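Local coordinates for protein extracellular serine protease (Aeromonas sobria, PDB 3WQB) that cleaves peptide bonds after paired basic residues, Lys-Lys or Lys-Arg, as a calcium-binding, furin-like secreted serine protease that probably acts as a potent virulence factor, at residues N250-F253 with W254-V257; Y305-T308 with D309-S312; Q321-S325 with C326-G330; H483-L486 with P487-L490. The protein carries 1 engineered substitution. All coordinates share one frame; numbering follows the deposited sequence.

Contact 1: N250-F253 with W254-V257; sequences NSNF and WNLV
The rings of F253 and W254 meet edge to face at the tight bend that leads into 255-261, a strand of the parallel sheet of the subtilisin fold. Planes 73° apart and centroids 5.0 Å apart, the phenyl ring turns its CD2-CE2 side to the six-membered ring of the indole; CD2 lies 3.6 Å from CE3 of W254 and sits over the rim of that face. F253 places its ring there with CG anti to the backbone N (chi1 179°), on a residue whose positive phi bends the chain. R362 adds a cation-pi contact to the phenyl ring and donates a hydrogen bond to F253 O.

Hydrogen bonds close the bend. W254 N makes a weak bond to N252 O (2.8 Å), and that same oxygen lies over the indole face. From the side chain of N252, OD1 folds back over the bend to take the backbone N of N255 at 2.9 Å, the donor tilted 26° from the carbonyl plane, while its ND2 is held by D197 of helix 191-205. The N255 side chain crosses that of N252 obliquely; its own OD1 is bonded by Q176 and its ND2 by S249 O.

Van der Waals contact is slight at the other end, where K214 holds N250 OD1: CG2 of V257, anti to its carbonyl carbon, lies 3.4 Å from N250 O, an oxygen bonded by N276.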
# COMPACT_ATOMS: atom_id res chain seq x y z
N ASN A 250 -5.48 -2.01 -0.42
CA ASN A 250 -4.96 -1.57 0.86
C ASN A 250 -5.86 -1.87 2.05
O ASN A 250 -5.48 -1.63 3.18
CB ASN A 250 -4.64 -0.07 0.84
CG ASN A 250 -3.48 0.26 -0.06
OD1 ASN A 250 -2.74 -0.62 -0.52
ND2 ASN A 250 -3.31 1.56 -0.33
N SER A 251 -7.07 -2.37 1.78
CA SER A 251 -8.00 -2.73 2.86
C SER A 251 -8.23 -4.24 2.97
O SER A 251 -9.19 -4.67 3.61
CB SER A 251 -9.34 -1.99 2.70
OG SER A 251 -9.91 -2.28 1.43
N ASN A 252 -7.34 -5.04 2.38
CA ASN A 252 -7.54 -6.48 2.36
C ASN A 252 -7.07 -7.23 3.59
O ASN A 252 -7.13 -8.46 3.62
CB ASN A 252 -6.95 -7.13 1.10
CG ASN A 252 -5.44 -7.21 1.13
OD1 ASN A 252 -4.79 -6.67 2.02
ND2 ASN A 252 -4.87 -7.89 0.15
N PHE A 253 -6.60 -6.49 4.60
CA PHE A 253 -6.08 -7.05 5.86
C PHE A 253 -4.73 -7.75 5.73
O PHE A 253 -3.85 -7.51 6.54
CB PHE A 253 -7.10 -7.97 6.56
CG PHE A 253 -6.59 -8.57 7.83
CD1 PHE A 253 -6.42 -7.79 8.97
CD2 PHE A 253 -6.26 -9.93 7.90
CE1 PHE A 253 -5.96 -8.34 10.16
CE2 PHE A 253 -5.79 -10.49 9.08
CZ PHE A 253 -5.65 -9.69 10.21
N TRP A 254 -4.58 -8.62 4.73
CA TRP A 254 -3.33 -9.36 4.54
C TRP A 254 -2.17 -8.42 4.27
O TRP A 254 -1.03 -8.71 4.68
CB TRP A 254 -3.48 -10.41 3.43
CG TRP A 254 -4.76 -11.16 3.60
CD1 TRP A 254 -5.84 -11.11 2.77
CD2 TRP A 254 -5.15 -11.98 4.72
NE1 TRP A 254 -6.87 -11.89 3.28
CE2 TRP A 254 -6.47 -12.42 4.48
CE3 TRP A 254 -4.49 -12.39 5.90
CZ2 TRP A 254 -7.15 -13.25 5.38
CZ3 TRP A 254 -5.17 -13.24 6.78
CH2 TRP A 254 -6.49 -13.65 6.52
N ASN A 255 -2.44 -7.28 3.62
CA ASN A 255 -1.42 -6.26 3.44
C ASN A 255 -1.20 -5.48 4.71
O ASN A 255 -2.16 -4.95 5.29
CB ASN A 255 -1.85 -5.29 2.34
CG ASN A 255 -1.58 -5.82 0.96
OD1 ASN A 255 -0.59 -6.52 0.75
ND2 ASN A 255 -2.45 -5.47 0.01
N LEU A 256 0.06 -5.41 5.14
CA LEU A 256 0.48 -4.49 6.19
C LEU A 256 0.84 -3.19 5.47
O LEU A 256 1.87 -3.11 4.79
CB LEU A 256 1.69 -5.06 6.94
CG LEU A 256 2.09 -4.40 8.27
CD1 LEU A 256 3.09 -5.26 9.02
CD2 LEU A 256 2.67 -3.01 8.02
N VAL A 257 -0.02 -2.18 5.62
CA VAL A 257 0.12 -0.93 4.86
C VAL A 257 0.94 0.09 5.65
O VAL A 257 0.70 0.30 6.84
CB VAL A 257 -1.25 -0.36 4.46
CG1 VAL A 257 -1.08 0.86 3.58
CG2 VAL A 257 -2.08 -1.40 3.71

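Contact 2: Y305-T308 with D309-S312; sequences YNRT and DDPS. With CA (calcium ion), chain E.
R307 lays its guanidinium over D310 and turns an edge to D309, forming a salt-bridge network round a type I beta turn from R307 to D310. CB of D310 lies over the centre of one guanidinium face, 3.7 Å from CZ of R307. At the edge, NE of R307 bonds D309 OD2 at 2.7 Å on its syn lone pair, the oxygen tilted 29° from the guanidinium plane and the carboxylate turned 69° against it. R307 starts with CG between the backbone N and the carbonyl carbon (chi1 71°), then runs extended to NE, which carries the charged end back over the turn. D310 OD2 and NH1 of R307 are 3.9 Å apart, a long salt bridge in which no N-H points at the oxygen. Under the side chains, D310 N bonds R307 O at 3.0 Å. One water joins Y305 O to D310 OD2; another reaches R307 N.

The turn lies at the surface in the long loop between strands 293-296 and 328-329. N306 O binds a calcium ion at 2.5 Å with D297, L298, G300, M303 and C326, D112 pairs with R307 NH2, and the Y305 side chain packs against helix 115-124 and strands 328-329 and 331-332.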
# COMPACT_ATOMS: atom_id res chain seq x y z
N TYR A 305 19.28 5.66 -10.99
CA TYR A 305 19.06 7.03 -10.51
C TYR A 305 20.37 7.81 -10.38
O TYR A 305 20.36 9.05 -10.38
CB TYR A 305 18.33 7.03 -9.17
CG TYR A 305 16.96 6.41 -9.15
CD1 TYR A 305 16.11 6.49 -10.25
CD2 TYR A 305 16.50 5.74 -8.01
CE1 TYR A 305 14.84 5.92 -10.23
CE2 TYR A 305 15.23 5.17 -7.97
CZ TYR A 305 14.41 5.26 -9.08
OH TYR A 305 13.14 4.70 -9.03
N ASN A 306 21.49 7.09 -10.26
CA ASN A 306 22.82 7.68 -10.29
C ASN A 306 23.43 7.33 -11.65
O ASN A 306 23.96 6.24 -11.85
CB ASN A 306 23.66 7.17 -9.12
CG ASN A 306 25.06 7.77 -9.09
OD1 ASN A 306 25.40 8.64 -9.90
ND2 ASN A 306 25.87 7.32 -8.14
N ARG A 307 23.28 8.26 -12.58
CA ARG A 307 23.81 8.09 -13.93
C ARG A 307 24.13 9.45 -14.53
O ARG A 307 23.51 10.46 -14.17
CB ARG A 307 22.84 7.29 -14.82
CG ARG A 307 21.57 8.01 -15.23
CD ARG A 307 20.71 7.15 -16.13
NE ARG A 307 19.61 7.91 -16.74
CZ ARG A 307 18.38 8.01 -16.22
NH1 ARG A 307 18.08 7.40 -15.09
NH2 ARG A 307 17.45 8.72 -16.85
N THR A 308 25.08 9.46 -15.46
CA THR A 308 25.65 10.69 -15.96
C THR A 308 24.63 11.65 -16.55
O THR A 308 24.70 12.86 -16.32
CB THR A 308 26.81 10.39 -16.94
OG1 THR A 308 27.71 9.45 -16.34
CG2 THR A 308 27.58 11.67 -17.30
N ASP A 309 23.65 11.13 -17.29
CA ASP A 309 22.69 12.01 -17.97
C ASP A 309 21.48 12.40 -17.11
O ASP A 309 20.57 13.08 -17.59
CB ASP A 309 22.25 11.42 -19.32
CG ASP A 309 21.22 10.30 -19.18
OD1 ASP A 309 20.73 9.82 -20.23
OD2 ASP A 309 20.89 9.90 -18.04
N ASP A 310 21.47 11.98 -15.85
CA ASP A 310 20.38 12.37 -14.95
C ASP A 310 20.94 12.93 -13.65
O ASP A 310 20.77 12.33 -12.58
CB ASP A 310 19.42 11.20 -14.70
CG ASP A 310 18.09 11.64 -14.10
OD1 ASP A 310 17.67 12.79 -14.33
OD2 ASP A 310 17.47 10.82 -13.39
N PRO A 311 21.61 14.10 -13.72
CA PRO A 311 22.30 14.63 -12.54
C PRO A 311 21.38 14.87 -11.35
O PRO A 311 20.18 15.07 -11.51
CB PRO A 311 22.86 15.96 -13.04
CG PRO A 311 22.00 16.33 -14.19
CD PRO A 311 21.68 15.04 -14.85
N SER A 312 21.98 14.85 -10.17
CA SER A 312 21.28 15.12 -8.92
C SER A 312 22.14 16.04 -8.07
O SER A 312 23.37 15.97 -8.11
CB SER A 312 21.04 13.81 -8.15
OG SER A 312 20.44 14.07 -6.89
CA CA E . 23.95 3.76 -11.59
O HOH W 1 22.62 10.99 -11.03
O HOH W 2 18.15 10.62 -10.84

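Contact 3: Q321-S325 with C326-G330; sequences QLDAS and CDYNG. With CA (calcium ion), chain E.
The carboxylate of D323 is gripped by two successive backbone N-H groups, one at each oxygen. D327 N reaches OD1 of D323 at 2.9 Å on its syn lone pair, with an N-H...O angle of 156°; Y328 N reaches OD2 of D323, also at 2.9 Å, on the syn side but 29° out of the carboxylate plane. Two bonds to two oxygens fix the rotation of the group, and the acid thereby holds the backbone just ahead of and at the start of strand 328-329. Its CG stands anti to the backbone N (chi1 180°), a setting that swings the carboxylate across the mouth of the turn toward those donors.

The loop itself closes as a type I beta turn from D323 to C326, with C326 N bonded to D323 O at 3.0 Å. Thus D323 supplies three acceptors, one from its backbone and two from its side chain, to three consecutive amides. OD1 of D323 also lies at the edge of the Y328 ring, near its plane, 3.4 Å from CD2 of Y328. D327 folds its side chain beside S325, where OD1 of D327 comes 3.8 Å from CB of S325; that carboxylate has its stronger polar partner in G300.

C326 is tied down twice: SG forms the disulfide with C301, and O of C326 binds the calcium ion at 2.4 Å. Strand 328-329 pairs antiparallel with 293-296. Together these features make a calcium-binding loop in which backbone carbonyls of L298, G300, M303, N306 and C326 join the D297 carboxylate, braced by a disulfide: the second calcium site of this furin-subfamily subtilase domain.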
# COMPACT_ATOMS: atom_id res chain seq x y z
N GLN A 321 34.96 9.89 -6.25
CA GLN A 321 35.65 9.64 -4.99
C GLN A 321 34.87 8.64 -4.14
O GLN A 321 35.45 7.71 -3.56
CB GLN A 321 35.85 10.94 -4.20
CG GLN A 321 36.01 12.21 -5.05
CD GLN A 321 37.40 12.36 -5.65
OE1 GLN A 321 37.57 12.23 -6.86
NE2 GLN A 321 38.39 12.65 -4.81
N LEU A 322 33.55 8.81 -4.08
CA LEU A 322 32.69 8.03 -3.18
C LEU A 322 32.03 6.84 -3.86
O LEU A 322 31.72 5.85 -3.20
CB LEU A 322 31.63 8.93 -2.55
CG LEU A 322 32.06 10.13 -1.70
CD1 LEU A 322 30.84 10.88 -1.22
CD2 LEU A 322 32.93 9.70 -0.52
N ASP A 323 31.80 6.93 -5.17
CA ASP A 323 31.06 5.89 -5.89
C ASP A 323 31.38 5.96 -7.37
O ASP A 323 30.57 6.41 -8.19
CB ASP A 323 29.55 6.04 -5.60
CG ASP A 323 28.71 4.99 -6.30
OD1 ASP A 323 29.22 3.90 -6.66
OD2 ASP A 323 27.51 5.28 -6.49
N ALA A 324 32.58 5.51 -7.71
CA ALA A 324 33.13 5.68 -9.06
C ALA A 324 32.31 5.02 -10.16
O ALA A 324 32.21 5.55 -11.26
CB ALA A 324 34.58 5.21 -9.11
N SER A 325 31.74 3.86 -9.85
CA SER A 325 30.90 3.15 -10.83
C SER A 325 29.42 3.48 -10.71
O SER A 325 28.60 2.82 -11.35
CB SER A 325 31.12 1.65 -10.74
OG SER A 325 32.39 1.31 -11.27
N CYS A 326 29.07 4.49 -9.91
CA CYS A 326 27.67 4.91 -9.74
C CYS A 326 26.75 3.74 -9.38
O CYS A 326 25.66 3.59 -9.97
CB CYS A 326 27.16 5.60 -11.01
SG CYS A 326 28.12 7.04 -11.54
N ASP A 327 27.19 2.91 -8.44
CA ASP A 327 26.45 1.72 -8.05
C ASP A 327 25.43 1.99 -6.94
O ASP A 327 24.68 1.09 -6.57
CB ASP A 327 27.39 0.60 -7.58
CG ASP A 327 28.18 -0.04 -8.71
OD1 ASP A 327 27.79 0.04 -9.89
OD2 ASP A 327 29.21 -0.67 -8.38
N TYR A 328 25.44 3.22 -6.40
CA TYR A 328 24.57 3.60 -5.27
C TYR A 328 23.88 4.92 -5.59
O TYR A 328 24.34 5.68 -6.43
CB TYR A 328 25.39 3.67 -3.95
CG TYR A 328 26.14 2.39 -3.82
CD1 TYR A 328 25.50 1.25 -3.34
CD2 TYR A 328 27.44 2.26 -4.31
CE1 TYR A 328 26.15 0.02 -3.30
CE2 TYR A 328 28.11 1.04 -4.27
CZ TYR A 328 27.45 -0.08 -3.77
OH TYR A 328 28.07 -1.29 -3.74
N ASN A 329 22.74 5.16 -4.96
CA ASN A 329 22.06 6.45 -5.13
C ASN A 329 21.60 6.97 -3.77
O ASN A 329 21.55 6.21 -2.81
CB ASN A 329 20.91 6.36 -6.16
CG ASN A 329 19.66 5.64 -5.63
OD1 ASN A 329 18.97 6.14 -4.74
ND2 ASN A 329 19.35 4.48 -6.23
N GLY A 330 21.29 8.26 -3.70
CA GLY A 330 20.84 8.88 -2.45
C GLY A 330 19.46 9.49 -2.56
O GLY A 330 19.07 10.31 -1.72
CA CA E . 23.95 3.76 -11.59

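Contact 4: H483-L486 with P487-L490. With CA (calcium ion), chain D.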
# COMPACT_ATOMS: atom_id res chain seq x y z
N HIS A 483 -24.21 9.70 -4.25
CA HIS A 483 -23.90 11.10 -3.96
C HIS A 483 -23.18 11.69 -5.15
O HIS A 483 -22.27 11.08 -5.71
CB HIS A 483 -23.03 11.23 -2.71
CG HIS A 483 -22.90 12.63 -2.21
ND1 HIS A 483 -22.04 13.54 -2.77
CD2 HIS A 483 -23.51 13.26 -1.18
CE1 HIS A 483 -22.15 14.69 -2.12
NE2 HIS A 483 -23.03 14.55 -1.15
N GLN A 484 -23.59 12.90 -5.54
CA GLN A 484 -23.12 13.53 -6.76
C GLN A 484 -21.73 14.19 -6.68
O GLN A 484 -21.15 14.54 -7.71
CB GLN A 484 -24.13 14.57 -7.25
CG GLN A 484 -25.47 14.01 -7.69
CD GLN A 484 -26.52 15.11 -7.83
OE1 GLN A 484 -26.56 16.06 -7.04
NE2 GLN A 484 -27.36 14.98 -8.85
N ARG A 485 -21.20 14.37 -5.47
CA ARG A 485 -19.85 14.90 -5.29
C ARG A 485 -19.12 14.17 -4.15
O ARG A 485 -19.01 14.66 -3.03
CB ARG A 485 -19.87 16.42 -5.08
CG ARG A 485 -18.48 17.04 -5.07
CD ARG A 485 -18.49 18.55 -5.21
NE ARG A 485 -18.90 19.21 -3.97
CZ ARG A 485 -18.54 20.45 -3.63
NH1 ARG A 485 -17.79 21.19 -4.44
NH2 ARG A 485 -18.95 20.94 -2.46
N LEU A 486 -18.61 12.99 -4.48
CA LEU A 486 -18.08 12.07 -3.48
C LEU A 486 -17.09 12.64 -2.46
O LEU A 486 -17.17 12.28 -1.30
CB LEU A 486 -17.49 10.81 -4.14
CG LEU A 486 -18.51 9.82 -4.71
CD1 LEU A 486 -17.82 8.82 -5.61
CD2 LEU A 486 -19.30 9.12 -3.61
N PRO A 487 -16.17 13.54 -2.89
CA PRO A 487 -15.21 14.04 -1.90
C PRO A 487 -15.83 14.92 -0.81
O PRO A 487 -15.14 15.26 0.14
CB PRO A 487 -14.19 14.81 -2.75
CG PRO A 487 -14.30 14.17 -4.09
CD PRO A 487 -15.76 13.91 -4.26
N ASP A 488 -17.12 15.25 -0.91
CA ASP A 488 -17.80 15.93 0.19
C ASP A 488 -17.98 15.04 1.42
O ASP A 488 -18.30 15.53 2.49
CB ASP A 488 -19.17 16.44 -0.25
CG ASP A 488 -19.09 17.66 -1.15
OD1 ASP A 488 -17.97 18.16 -1.38
OD2 ASP A 488 -20.16 18.12 -1.61
N LEU A 489 -17.81 13.73 1.25
CA LEU A 489 -18.19 12.79 2.29
C LEU A 489 -17.10 12.44 3.29
O LEU A 489 -15.96 12.12 2.92
CB LEU A 489 -18.79 11.51 1.68
CG LEU A 489 -20.01 11.71 0.78
CD1 LEU A 489 -20.42 10.38 0.22
CD2 LEU A 489 -21.18 12.38 1.51
N LEU A 490 -17.47 12.56 4.56
CA LEU A 490 -16.69 12.09 5.69
C LEU A 490 -17.34 10.80 6.18
O LEU A 490 -18.53 10.79 6.54
CB LEU A 490 -16.71 13.17 6.79
CG LEU A 490 -16.25 12.77 8.19
CD1 LEU A 490 -14.75 12.57 8.20
CD2 LEU A 490 -16.64 13.83 9.20
CA CA D . -22.15 18.93 -0.69
O HOH W 3 -15.33 11.11 0.39
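R485 grips D488 side-on at the calcium site of the beta-rich P-domain, where a short 3-10 turn leads into strand 489-494. NE and NH2 of R485 both donate to OD2 of D488, at 2.9 Å and 3.2 Å, with that oxygen in the guanidinium plane while the carboxylate stands nearly upright to it, 87° away. NE is also 2.9 Å from OD1 of D488, within the same salt bridge. A bend at chi3 (76°) brings the guanidinium round to the acid. The same OD2 binds the calcium ion, so metal and arginine would both help to stabilise its negative charge. OD1 of D488 is also paired with R559, and NH1 of R485 is taken by G557 O. D454, D553, A555, N578 and N579 also bind this ion.

Backbone acceptors are also used. R485 O receives D488 N, and L486 O receives L489 N at 3.0 Å as well as a water that bridges to L489 O. H483 is held at both ring nitrogens: ND1 accepts R485 N at 2.9 Å, tilted 26° from the ring plane, and NE2 is hydrogen-bonded to D553 OD2, whose partner oxygen OD1 binds the calcium ion. Against one face of this imidazole L489 makes a CH-pi contact, its CD2 4.0 Å from the ring centroid and offset toward the rim.

Contacts 1 and 4 are buried, contact 2 lies at the surface and contact 3 is partly buried. Contact 2 lies in the long loop between strands 293-296 and 328-329; contact 3 ends that loop and enters strand 328-329. They share a calcium ion and touch directly, N306 ND2 lying 2.8 Å from Y328 O in a probable hydrogen bond. Contact 4 sits in the P-domain, its centre about 48 Å from that of contact 3, and serves a different calcium ion. There the metal is met by a carboxylate, whereas contacts 2 and 3 each offer a backbone carbonyl. Contact 1, with no metal, relies on aromatic rings and amides, and residues of the P-domain strand 527-535 touch it.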